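Local coordinates for protein aminopeptidase C (PDB 4K7C) that probably removes amino acids from the N-termini of peptides as a papain-like cysteine aminopeptidase of the bleomycin hydrolase type, at residues Lys307-Val321 against Trp403-Tyr417. Residues are numbered along the deposited sequence; the frame is centred on the assembly and turned at random. Where two conformers were deposited one is given.
With GOL (glycerol), chain C.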
ATOM      1  N   LYS A 307       4.042 -40.117 -23.791  1.00 21.71           N
ATOM      2  CA  LYS A 307       4.835 -40.384 -24.987  1.00 25.83           C
ATOM      3  C   LYS A 307       5.324 -39.060 -25.629  1.00 21.04           C
ATOM      4  O   LYS A 307       6.528 -38.853 -25.927  1.00 22.74           O
ATOM      5  CB  LYS A 307       3.974 -41.207 -25.950  1.00 27.59           C
ATOM      6  CG  LYS A 307       4.777 -41.783 -27.075  1.00 34.74           C
ATOM      7  CD  LYS A 307       3.919 -42.706 -27.924  1.00 41.13           C
ATOM      8  CE  LYS A 307       4.787 -43.438 -28.944  1.00 46.98           C
ATOM      9  NZ  LYS A 307       3.858 -44.108 -29.883  1.00 52.72           N
ATOM     10  N   GLN A 308       4.429 -38.105 -25.736  1.00 21.16           N
ATOM     11  CA  GLN A 308       4.760 -36.802 -26.287  1.00 21.90           C
ATOM     12  C   GLN A 308       5.775 -36.050 -25.376  1.00 21.53           C
ATOM     13  O   GLN A 308       6.793 -35.492 -25.837  1.00 20.42           O
ATOM     14  CB  GLN A 308       3.465 -36.007 -26.585  1.00 20.70           C
ATOM     15  CG  GLN A 308       3.690 -34.703 -27.291  1.00 21.29           C
ATOM     16  CD  GLN A 308       2.508 -34.230 -28.097  1.00 23.16           C
ATOM     17  OE1 GLN A 308       1.920 -34.995 -28.871  1.00 22.77           O
ATOM     18  NE2 GLN A 308       2.149 -32.950 -27.939  1.00 24.60           N
ATOM     19  N   LEU A 309       5.503 -36.028 -24.073  1.00 20.29           N
ATOM     20  CA  LEU A 309       6.486 -35.471 -23.126  1.00 19.44           C
ATOM     21  C   LEU A 309       7.870 -36.126 -23.193  1.00 17.39           C
ATOM     22  O   LEU A 309       8.891 -35.444 -23.173  1.00 21.58           O
ATOM     23  CB  LEU A 309       5.906 -35.495 -21.658  1.00 21.47           C
ATOM     24  CG  LEU A 309       4.690 -34.554 -21.502  1.00 20.47           C
ATOM     25  CD1 LEU A 309       4.056 -34.799 -20.133  1.00 23.00           C
ATOM     26  CD2 LEU A 309       5.104 -33.071 -21.623  1.00 20.48           C
ATOM     27  N   LYS A 310       7.906 -37.454 -23.327  1.00 21.54           N
ATOM     28  CA  LYS A 310       9.164 -38.181 -23.308  1.00 24.23           C
ATOM     29  C   LYS A 310       9.967 -37.875 -24.600  1.00 22.13           C
ATOM     30  O   LYS A 310      11.194 -37.908 -24.610  1.00 27.86           O
ATOM     31  CB  LYS A 310       8.908 -39.668 -23.164  1.00 24.83           C
ATOM     32  CG  LYS A 310       8.622 -40.160 -21.775  1.00 28.29           C
ATOM     33  CD  LYS A 310       8.427 -41.673 -21.850  1.00 31.04           C
ATOM     34  CE  LYS A 310       8.487 -42.291 -20.493  1.00 35.21           C
ATOM     35  NZ  LYS A 310       8.079 -43.719 -20.603  1.00 39.40           N
ATOM     36  N   ALA A 311       9.250 -37.478 -25.661  1.00 23.30           N
ATOM     37  CA  ALA A 311       9.853 -36.980 -26.880  1.00 23.20           C
ATOM     38  C   ALA A 311      10.313 -35.549 -26.849  1.00 28.44           C
ATOM     39  O   ALA A 311      10.835 -35.079 -27.826  1.00 27.69           O
ATOM     40  CB  ALA A 311       8.891 -37.191 -28.032  1.00 23.79           C
ATOM     41  N   GLY A 312      10.063 -34.811 -25.760  1.00 25.56           N
ATOM     42  CA  GLY A 312      10.549 -33.462 -25.599  1.00 21.84           C
ATOM     43  C   GLY A 312       9.549 -32.415 -26.067  1.00 20.12           C
ATOM     44  O   GLY A 312       9.881 -31.250 -26.233  1.00 20.93           O
ATOM     45  N   GLU A 313       8.274 -32.782 -26.189  1.00 21.06           N
ATOM     46  CA  GLU A 313       7.285 -31.828 -26.670  1.00 22.68           C
ATOM     47  C   GLU A 313       6.176 -31.652 -25.610  1.00 21.02           C
ATOM     48  O   GLU A 313       5.629 -32.639 -25.093  1.00 19.99           O
ATOM     49  CB  GLU A 313       6.632 -32.368 -27.913  1.00 25.00           C
ATOM     50  CG  GLU A 313       7.617 -32.495 -29.108  1.00 31.59           C
ATOM     51  CD  GLU A 313       7.165 -33.465 -30.233  1.00 35.26           C
ATOM     52  OE1 GLU A 313       6.048 -34.072 -30.222  1.00 36.78           O
ATOM     53  OE2 GLU A 313       7.987 -33.661 -31.151  1.00 34.73           O
ATOM     54  N   SER A 314       5.869 -30.397 -25.365  1.00 20.80           N
ATOM     55  CA  SER A 314       4.801 -29.969 -24.462  1.00 19.80           C
ATOM     56  C   SER A 314       3.407 -30.272 -25.001  1.00 19.73           C
ATOM     57  O   SER A 314       3.190 -30.553 -26.212  1.00 20.73           O
ATOM     58  CB  SER A 314       5.026 -28.468 -24.131  1.00 21.21           C
ATOM     59  OG  SER A 314       4.780 -27.597 -25.211  1.00 21.66           O
ATOM     60  N   VAL A 315       2.440 -30.309 -24.135  1.00 18.60           N
ATOM     61  CA  VAL A 315       1.134 -30.783 -24.534  1.00 18.83           C
ATOM     62  C   VAL A 315       0.018 -29.810 -24.106  1.00 20.26           C
ATOM     63  O   VAL A 315      -0.199 -29.630 -22.883  1.00 18.63           O
ATOM     64  CB  VAL A 315       0.842 -32.194 -23.914  1.00 18.79           C
ATOM     65  CG1 VAL A 315      -0.505 -32.724 -24.293  1.00 18.66           C
ATOM     66  CG2 VAL A 315       1.901 -33.258 -24.275  1.00 19.61           C
ATOM     67  N   TRP A 316      -0.685 -29.201 -25.051  1.00 17.83           N
ATOM     68  CA  TRP A 316      -1.811 -28.365 -24.750  1.00 15.63           C
ATOM     69  C   TRP A 316      -2.917 -29.255 -24.167  1.00 15.51           C
ATOM     70  O   TRP A 316      -3.161 -30.385 -24.660  1.00 15.92           O
ATOM     71  CB  TRP A 316      -2.328 -27.708 -26.020  1.00 15.23           C
ATOM     72  CG  TRP A 316      -3.388 -26.698 -25.982  1.00 15.65           C
ATOM     73  CD1 TRP A 316      -3.265 -25.385 -26.173  1.00 15.82           C
ATOM     74  CD2 TRP A 316      -4.840 -26.922 -25.925  1.00 14.94           C
ATOM     75  NE1 TRP A 316      -4.446 -24.756 -26.186  1.00 18.04           N
ATOM     76  CE2 TRP A 316      -5.445 -25.665 -26.020  1.00 15.29           C
ATOM     77  CE3 TRP A 316      -5.636 -28.028 -25.635  1.00 15.93           C
ATOM     78  CZ2 TRP A 316      -6.808 -25.483 -25.963  1.00 18.28           C
ATOM     79  CZ3 TRP A 316      -6.998 -27.857 -25.639  1.00 16.16           C
ATOM     80  CH2 TRP A 316      -7.592 -26.607 -25.773  1.00 15.52           C
ATOM     81  N   PHE A 317      -3.496 -28.776 -23.059  1.00 17.44           N
ATOM     82  CA  PHE A 317      -4.614 -29.490 -22.413  1.00 16.96           C
ATOM     83  C   PHE A 317      -5.677 -28.617 -21.831  1.00 18.44           C
ATOM     84  O   PHE A 317      -5.398 -27.495 -21.419  1.00 17.63           O
ATOM     85  CB  PHE A 317      -4.097 -30.496 -21.320  1.00 17.27           C
ATOM     86  CG  PHE A 317      -3.767 -29.890 -19.992  1.00 15.72           C
ATOM     87  CD1 PHE A 317      -2.579 -29.221 -19.809  1.00 16.79           C
ATOM     88  CD2 PHE A 317      -4.608 -30.077 -18.906  1.00 17.91           C
ATOM     89  CE1 PHE A 317      -2.243 -28.644 -18.618  1.00 17.42           C
ATOM     90  CE2 PHE A 317      -4.229 -29.563 -17.647  1.00 16.65           C
ATOM     91  CZ  PHE A 317      -3.038 -28.851 -17.519  1.00 16.19           C
ATOM     92  N   GLY A 318      -6.908 -29.174 -21.828  1.00 17.23           N
ATOM     93  CA  GLY A 318      -8.114 -28.565 -21.318  1.00 16.31           C
ATOM     94  C   GLY A 318      -8.619 -29.261 -20.072  1.00 16.47           C
ATOM     95  O   GLY A 318      -8.670 -30.464 -20.006  1.00 16.45           O
ATOM     96  N   SER A 319      -8.934 -28.464 -19.051  1.00 17.82           N
ATOM     97  CA  SER A 319      -9.335 -28.992 -17.732  1.00 18.61           C
ATOM     98  C   SER A 319     -10.354 -28.068 -17.037  1.00 18.34           C
ATOM     99  O   SER A 319     -10.624 -26.923 -17.467  1.00 17.66           O
ATOM    100  CB  SER A 319      -8.118 -29.187 -16.807  1.00 19.09           C
ATOM    101  OG  SER A 319      -7.493 -27.974 -16.454  1.00 18.21           O
ATOM    102  N   ASP A 320     -10.891 -28.553 -15.922  1.00 18.86           N
ATOM    103  CA  ASP A 320     -11.754 -27.698 -15.077  1.00 16.94           C
ATOM    104  C   ASP A 320     -10.901 -27.238 -13.915  1.00 18.20           C
ATOM    105  O   ASP A 320     -10.876 -27.869 -12.873  1.00 19.30           O
ATOM    106  CB  ASP A 320     -12.958 -28.503 -14.620  1.00 18.56           C
ATOM    107  CG  ASP A 320     -14.019 -27.710 -13.934  1.00 16.78           C
ATOM    108  OD1 ASP A 320     -13.792 -26.566 -13.568  1.00 19.62           O
ATOM    109  OD2 ASP A 320     -15.157 -28.262 -13.767  1.00 17.11           O
ATOM    110  N   VAL A 321     -10.209 -26.098 -14.083  1.00 16.78           N
ATOM    111  CA  VAL A 321      -9.164 -25.717 -13.169  1.00 18.57           C
ATOM    112  C   VAL A 321      -9.717 -25.303 -11.794  1.00 20.74           C
ATOM    113  O   VAL A 321      -8.996 -25.409 -10.825  1.00 20.10           O
ATOM    114  CB  VAL A 321      -8.359 -24.557 -13.769  1.00 21.25           C
ATOM    115  CG1 VAL A 321      -9.155 -23.225 -13.768  1.00 24.88           C
ATOM    116  CG2 VAL A 321      -7.008 -24.438 -13.120  1.00 21.86           C
ATOM    117  N   TRP A 403      -6.104 -36.041  -9.849  1.00 17.20           N
ATOM    118  CA  TRP A 403      -6.739 -34.869 -10.370  1.00 15.96           C
ATOM    119  C   TRP A 403      -6.858 -34.929 -11.884  1.00 17.76           C
ATOM    120  O   TRP A 403      -7.884 -34.588 -12.411  1.00 16.81           O
ATOM    121  CB  TRP A 403      -6.004 -33.570  -9.946  1.00 17.32           C
ATOM    122  CG  TRP A 403      -6.796 -32.284 -10.149  1.00 17.05           C
ATOM    123  CD1 TRP A 403      -7.544 -31.623  -9.210  1.00 17.22           C
ATOM    124  CD2 TRP A 403      -6.902 -31.498 -11.353  1.00 16.81           C
ATOM    125  NE1 TRP A 403      -8.070 -30.466  -9.736  1.00 15.85           N
ATOM    126  CE2 TRP A 403      -7.687 -30.370 -11.048  1.00 16.76           C
ATOM    127  CE3 TRP A 403      -6.417 -31.661 -12.644  1.00 15.54           C
ATOM    128  CZ2 TRP A 403      -8.028 -29.408 -11.987  1.00 17.09           C
ATOM    129  CZ3 TRP A 403      -6.719 -30.660 -13.578  1.00 16.88           C
ATOM    130  CH2 TRP A 403      -7.527 -29.568 -13.245  1.00 17.81           C
ATOM    131  N   PHE A 404      -5.788 -35.299 -12.544  1.00 18.81           N
ATOM    132  CA  PHE A 404      -5.763 -35.397 -14.047  1.00 18.42           C
ATOM    133  C   PHE A 404      -6.901 -36.367 -14.474  1.00 17.55           C
ATOM    134  O   PHE A 404      -7.700 -36.054 -15.342  1.00 17.95           O
ATOM    135  CB  PHE A 404      -4.391 -35.998 -14.413  1.00 18.59           C
ATOM    136  CG  PHE A 404      -4.097 -35.997 -15.866  1.00 19.91           C
ATOM    137  CD1 PHE A 404      -3.098 -35.180 -16.331  1.00 21.34           C
ATOM    138  CD2 PHE A 404      -4.857 -36.743 -16.794  1.00 20.52           C
ATOM    139  CE1 PHE A 404      -2.791 -35.132 -17.686  1.00 20.75           C
ATOM    140  CE2 PHE A 404      -4.533 -36.696 -18.177  1.00 20.09           C
ATOM    141  CZ  PHE A 404      -3.481 -35.886 -18.579  1.00 19.08           C
ATOM    142  N   ASP A 405      -7.004 -37.504 -13.813  1.00 17.62           N
ATOM    143  CA  ASP A 405      -8.065 -38.484 -14.133  1.00 17.60           C
ATOM    144  C   ASP A 405      -9.438 -37.897 -14.137  1.00 18.04           C
ATOM    145  O   ASP A 405     -10.288 -38.207 -14.955  1.00 19.28           O
ATOM    146  CB  ASP A 405      -8.013 -39.718 -13.192  1.00 19.17           C
ATOM    147  CG  ASP A 405      -6.813 -40.605 -13.423  1.00 22.75           C
ATOM    148  OD1 ASP A 405      -6.044 -40.385 -14.383  1.00 20.88           O
ATOM    149  OD2 ASP A 405      -6.599 -41.527 -12.600  1.00 24.29           O
ATOM    150  N   GLN A 406      -9.714 -37.085 -13.133  1.00 17.97           N
ATOM    151  CA  GLN A 406     -11.024 -36.577 -12.963  1.00 17.86           C
ATOM    152  C   GLN A 406     -11.313 -35.343 -13.790  1.00 16.52           C
ATOM    153  O   GLN A 406     -12.411 -35.187 -14.308  1.00 17.04           O
ATOM    154  CB  GLN A 406     -11.274 -36.189 -11.478  1.00 19.59           C
ATOM    155  CG  GLN A 406     -11.328 -37.253 -10.388  1.00 19.51           C
ATOM    156  CD  GLN A 406     -12.213 -38.412 -10.756  1.00 21.21           C
ATOM    157  OE1 GLN A 406     -13.354 -38.278 -11.212  1.00 23.03           O
ATOM    158  NE2 GLN A 406     -11.674 -39.552 -10.581  1.00 22.34           N
ATOM    159  N   PHE A 407     -10.343 -34.414 -13.896  1.00 16.27           N
ATOM    160  CA  PHE A 407     -10.649 -33.073 -14.299  1.00 16.58           C
ATOM    161  C   PHE A 407      -9.987 -32.591 -15.600  1.00 15.92           C
ATOM    162  O   PHE A 407     -10.288 -31.491 -16.069  1.00 16.72           O
ATOM    163  CB  PHE A 407     -10.397 -32.027 -13.163  1.00 16.75           C
ATOM    164  CG  PHE A 407     -11.212 -32.313 -11.946  1.00 17.20           C
ATOM    165  CD1 PHE A 407     -12.602 -32.392 -12.036  1.00 17.90           C
ATOM    166  CD2 PHE A 407     -10.627 -32.686 -10.771  1.00 18.96           C
ATOM    167  CE1 PHE A 407     -13.374 -32.699 -10.900  1.00 18.47           C
ATOM    168  CE2 PHE A 407     -11.393 -33.008  -9.645  1.00 17.19           C
ATOM    169  CZ  PHE A 407     -12.773 -33.012  -9.725  1.00 17.80           C
ATOM    170  N   VAL A 408      -9.133 -33.417 -16.159  1.00 17.42           N
ATOM    171  CA  VAL A 408      -8.634 -33.141 -17.519  1.00 16.53           C
ATOM    172  C   VAL A 408      -9.540 -33.817 -18.559  1.00 18.63           C
ATOM    173  O   VAL A 408      -9.790 -35.057 -18.460  1.00 20.66           O
ATOM    174  CB  VAL A 408      -7.234 -33.639 -17.697  1.00 15.52           C
ATOM    175  CG1 VAL A 408      -6.709 -33.522 -19.201  1.00 16.03           C
ATOM    176  CG2 VAL A 408      -6.290 -32.923 -16.759  1.00 15.90           C
ATOM    177  N   TYR A 409      -9.992 -33.021 -19.529  1.00 16.80           N
ATOM    178  CA  TYR A 409     -10.887 -33.472 -20.563  1.00 19.76           C
ATOM    179  C   TYR A 409     -10.296 -33.501 -21.974  1.00 21.02           C
ATOM    180  O   TYR A 409     -10.863 -34.211 -22.796  1.00 19.75           O
ATOM    181  CB  TYR A 409     -12.133 -32.662 -20.620  1.00 18.59           C
ATOM    182  CG  TYR A 409     -12.930 -32.654 -19.294  1.00 20.06           C
ATOM    183  CD1 TYR A 409     -13.743 -33.688 -18.985  1.00 19.76           C
ATOM    184  CD2 TYR A 409     -12.869 -31.567 -18.411  1.00 20.12           C
ATOM    185  CE1 TYR A 409     -14.455 -33.762 -17.798  1.00 20.81           C
ATOM    186  CE2 TYR A 409     -13.646 -31.603 -17.234  1.00 20.53           C
ATOM    187  CZ  TYR A 409     -14.444 -32.698 -16.940  1.00 21.78           C
ATOM    188  OH  TYR A 409     -15.190 -32.738 -15.779  1.00 24.14           O
ATOM    189  N   GLN A 410      -9.184 -32.805 -22.208  0.50 19.70           N
ATOM    190  CA  GLN A 410      -8.630 -32.708 -23.550  0.50 19.53           C
ATOM    191  C   GLN A 410      -7.125 -32.577 -23.544  0.50 19.83           C
ATOM    192  O   GLN A 410      -6.569 -31.905 -22.676  0.50 18.57           O
ATOM    193  CB  GLN A 410      -9.150 -31.453 -24.202  0.50 18.70           C
ATOM    194  CG  GLN A 410     -10.623 -31.351 -24.408  0.50 19.50           C
ATOM    195  CD  GLN A 410     -10.907 -30.101 -25.179  0.50 18.56           C
ATOM    196  OE1 GLN A 410     -12.068 -29.774 -25.538  0.50 19.15           O
ATOM    197  NE2 GLN A 410      -9.839 -29.359 -25.411  0.50 16.40           N
ATOM    198  N   VAL A 411      -6.479 -33.249 -24.503  1.00 18.95           N
ATOM    199  CA  VAL A 411      -5.055 -33.054 -24.777  1.00 18.22           C
ATOM    200  C   VAL A 411      -4.937 -32.990 -26.332  1.00 22.01           C
ATOM    201  O   VAL A 411      -5.809 -33.512 -27.029  1.00 20.61           O
ATOM    202  CB  VAL A 411      -4.108 -34.159 -24.293  1.00 20.46           C
ATOM    203  CG1 VAL A 411      -3.881 -34.059 -22.788  1.00 22.75           C
ATOM    204  CG2 VAL A 411      -4.620 -35.545 -24.655  1.00 21.65           C
ATOM    205  N   VAL A 412      -3.975 -32.221 -26.807  1.00 18.26           N
ATOM    206  CA  VAL A 412      -3.673 -32.165 -28.212  1.00 18.89           C
ATOM    207  C   VAL A 412      -2.385 -32.929 -28.448  1.00 19.35           C
ATOM    208  O   VAL A 412      -1.307 -32.612 -27.916  1.00 16.59           O
ATOM    209  CB  VAL A 412      -3.617 -30.733 -28.754  1.00 20.46           C
ATOM    210  CG1 VAL A 412      -3.220 -30.704 -30.211  1.00 18.68           C
ATOM    211  CG2 VAL A 412      -4.929 -30.034 -28.584  1.00 21.08           C
ATOM    212  N   ILE A 413      -2.492 -34.013 -29.244  1.00 17.92           N
ATOM    213  CA  ILE A 413      -1.382 -34.923 -29.509  1.00 20.32           C
ATOM    214  C   ILE A 413      -0.977 -34.964 -31.015  1.00 20.94           C
ATOM    215  O   ILE A 413      -1.888 -34.934 -31.845  1.00 19.59           O
ATOM    216  CB  ILE A 413      -1.764 -36.330 -29.027  1.00 21.29           C
ATOM    217  CG1 ILE A 413      -2.049 -36.281 -27.466  1.00 19.86           C
ATOM    218  CG2 ILE A 413      -0.691 -37.311 -29.323  1.00 21.85           C
ATOM    219  CD1 ILE A 413      -0.851 -36.014 -26.631  1.00 20.60           C
ATOM    220  N   SER A 414       0.329 -35.010 -31.309  1.00 22.20           N
ATOM    221  CA  SER A 414       0.782 -35.235 -32.706  1.00 23.59           C
ATOM    222  C   SER A 414       0.382 -36.628 -33.122  1.00 18.98           C
ATOM    223  O   SER A 414       0.613 -37.603 -32.413  1.00 19.09           O
ATOM    224  CB  SER A 414       2.255 -35.054 -33.005  1.00 24.96           C
ATOM    225  OG  SER A 414       2.799 -33.954 -32.389  1.00 32.97           O
ATOM    226  N   LYS A 415      -0.293 -36.659 -34.257  1.00 22.60           N
ATOM    227  CA  LYS A 415      -0.852 -37.871 -34.868  1.00 23.05           C
ATOM    228  C   LYS A 415       0.153 -39.032 -34.966  1.00 24.77           C
ATOM    229  O   LYS A 415      -0.232 -40.215 -34.863  1.00 24.66           O
ATOM    230  CB  LYS A 415      -1.474 -37.521 -36.226  1.00 24.18           C
ATOM    231  CG  LYS A 415      -2.825 -36.829 -36.165  1.00 23.95           C
ATOM    232  CD  LYS A 415      -3.274 -36.389 -37.575  1.00 22.80           C
ATOM    233  CE  LYS A 415      -4.520 -35.643 -37.501  1.00 24.44           C
ATOM    234  NZ  LYS A 415      -4.937 -35.094 -38.813  1.00 25.12           N
ATOM    235  N   LYS A 416       1.426 -38.694 -35.164  1.00 24.93           N
ATOM    236  CA  LYS A 416       2.440 -39.706 -35.265  1.00 27.15           C
ATOM    237  C   LYS A 416       2.625 -40.577 -34.004  1.00 30.78           C
ATOM    238  O   LYS A 416       3.254 -41.609 -34.063  1.00 27.81           O
ATOM    239  CB  LYS A 416       3.766 -39.069 -35.573  1.00 29.39           C
ATOM    240  CG  LYS A 416       4.325 -38.219 -34.471  1.00 32.27           C
ATOM    241  CD  LYS A 416       5.464 -37.417 -35.044  1.00 36.00           C
ATOM    242  CE  LYS A 416       6.222 -36.707 -33.979  1.00 42.28           C
ATOM    243  NZ  LYS A 416       7.525 -36.298 -34.607  1.00 50.37           N
ATOM    244  N   TYR A 417       2.114 -40.119 -32.845  1.00 25.65           N
ATOM    245  CA  TYR A 417       2.220 -40.897 -31.612  1.00 24.10           C
ATOM    246  C   TYR A 417       1.059 -41.834 -31.494  1.00 25.81           C
ATOM    247  O   TYR A 417       1.070 -42.676 -30.611  1.00 31.92           O
ATOM    248  CB  TYR A 417       2.212 -39.936 -30.397  1.00 23.75           C
ATOM    249  CG  TYR A 417       3.374 -39.044 -30.371  1.00 24.94           C
ATOM    250  CD1 TYR A 417       4.694 -39.573 -30.381  1.00 32.65           C
ATOM    251  CD2 TYR A 417       3.212 -37.680 -30.332  1.00 25.54           C
ATOM    252  CE1 TYR A 417       5.791 -38.737 -30.367  1.00 31.77           C
ATOM    253  CE2 TYR A 417       4.290 -36.834 -30.339  1.00 24.41           C
ATOM    254  CZ  TYR A 417       5.571 -37.362 -30.354  1.00 32.05           C
ATOM    255  OH  TYR A 417       6.645 -36.530 -30.379  1.00 35.85           O
TER
HETATM  256  C1  GOL C 502       2.083 -28.937 -30.073  1.00 32.09           C
HETATM  257  O1  GOL C 502       3.187 -29.621 -30.689  1.00 34.15           O
HETATM  258  C2  GOL C 502       0.899 -29.862 -29.790  1.00 33.25           C
HETATM  259  O2  GOL C 502       1.239 -31.251 -29.656  1.00 32.10           O
HETATM  260  C3  GOL C 502       0.029 -29.286 -28.676  1.00 28.87           C
HETATM  261  O3  GOL C 502      -0.331 -30.133 -27.607  1.00 23.14           O
HETATM  262  O   HOH W   1       1.024 -44.787 -28.931  1.00 35.29           O
HETATM  263  O   HOH W   2       3.886 -32.570 -30.620  1.00 35.79           O
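With CG anti to the backbone N (chi1 -174°) and the chain extended beyond it, Gln-308 sends its amide from helix 298-310 past Tyr-417 to strand 408-414; Tyr-417, its CG anti to the carbonyl carbon, brings its ring against that helix. Gln-308 OE1 accepts Ser-414 N at 2.9 Å, while NE2 donates to Ser-314 O, which lies in the amide plane, and to a glycerol, probably from the crystallisation liquor. The Tyr-417 ring has Gln-308 CA over one face and Lys-416 CG over the other. At its edge, OH donates to Glu-313 OE1 at 2.5 Å, meeting it from above the carboxylate plane. A phenylalanine in place of Tyr-417 would probably cost Glu-313 this direct bond, leaving OE1 to the water that also donates to it. Farther along, strands 315-319 and 408-414 pair antiparallel in the beta part of the papain-like fold, through a classic bulge where Tyr-409 N (2.9 Å) and Gln-410 N (3.3 Å) both reach Gly-318 O from one face; beyond it Asp-320 N donates to Phe-407 O. Glycerol O3 bridges Trp-316 N and Val-412 O, linking the strands where they part. Direct polar bonds thus tie helix end to strand end, probably with Lys-416 nearby favouring a charged Glu-313.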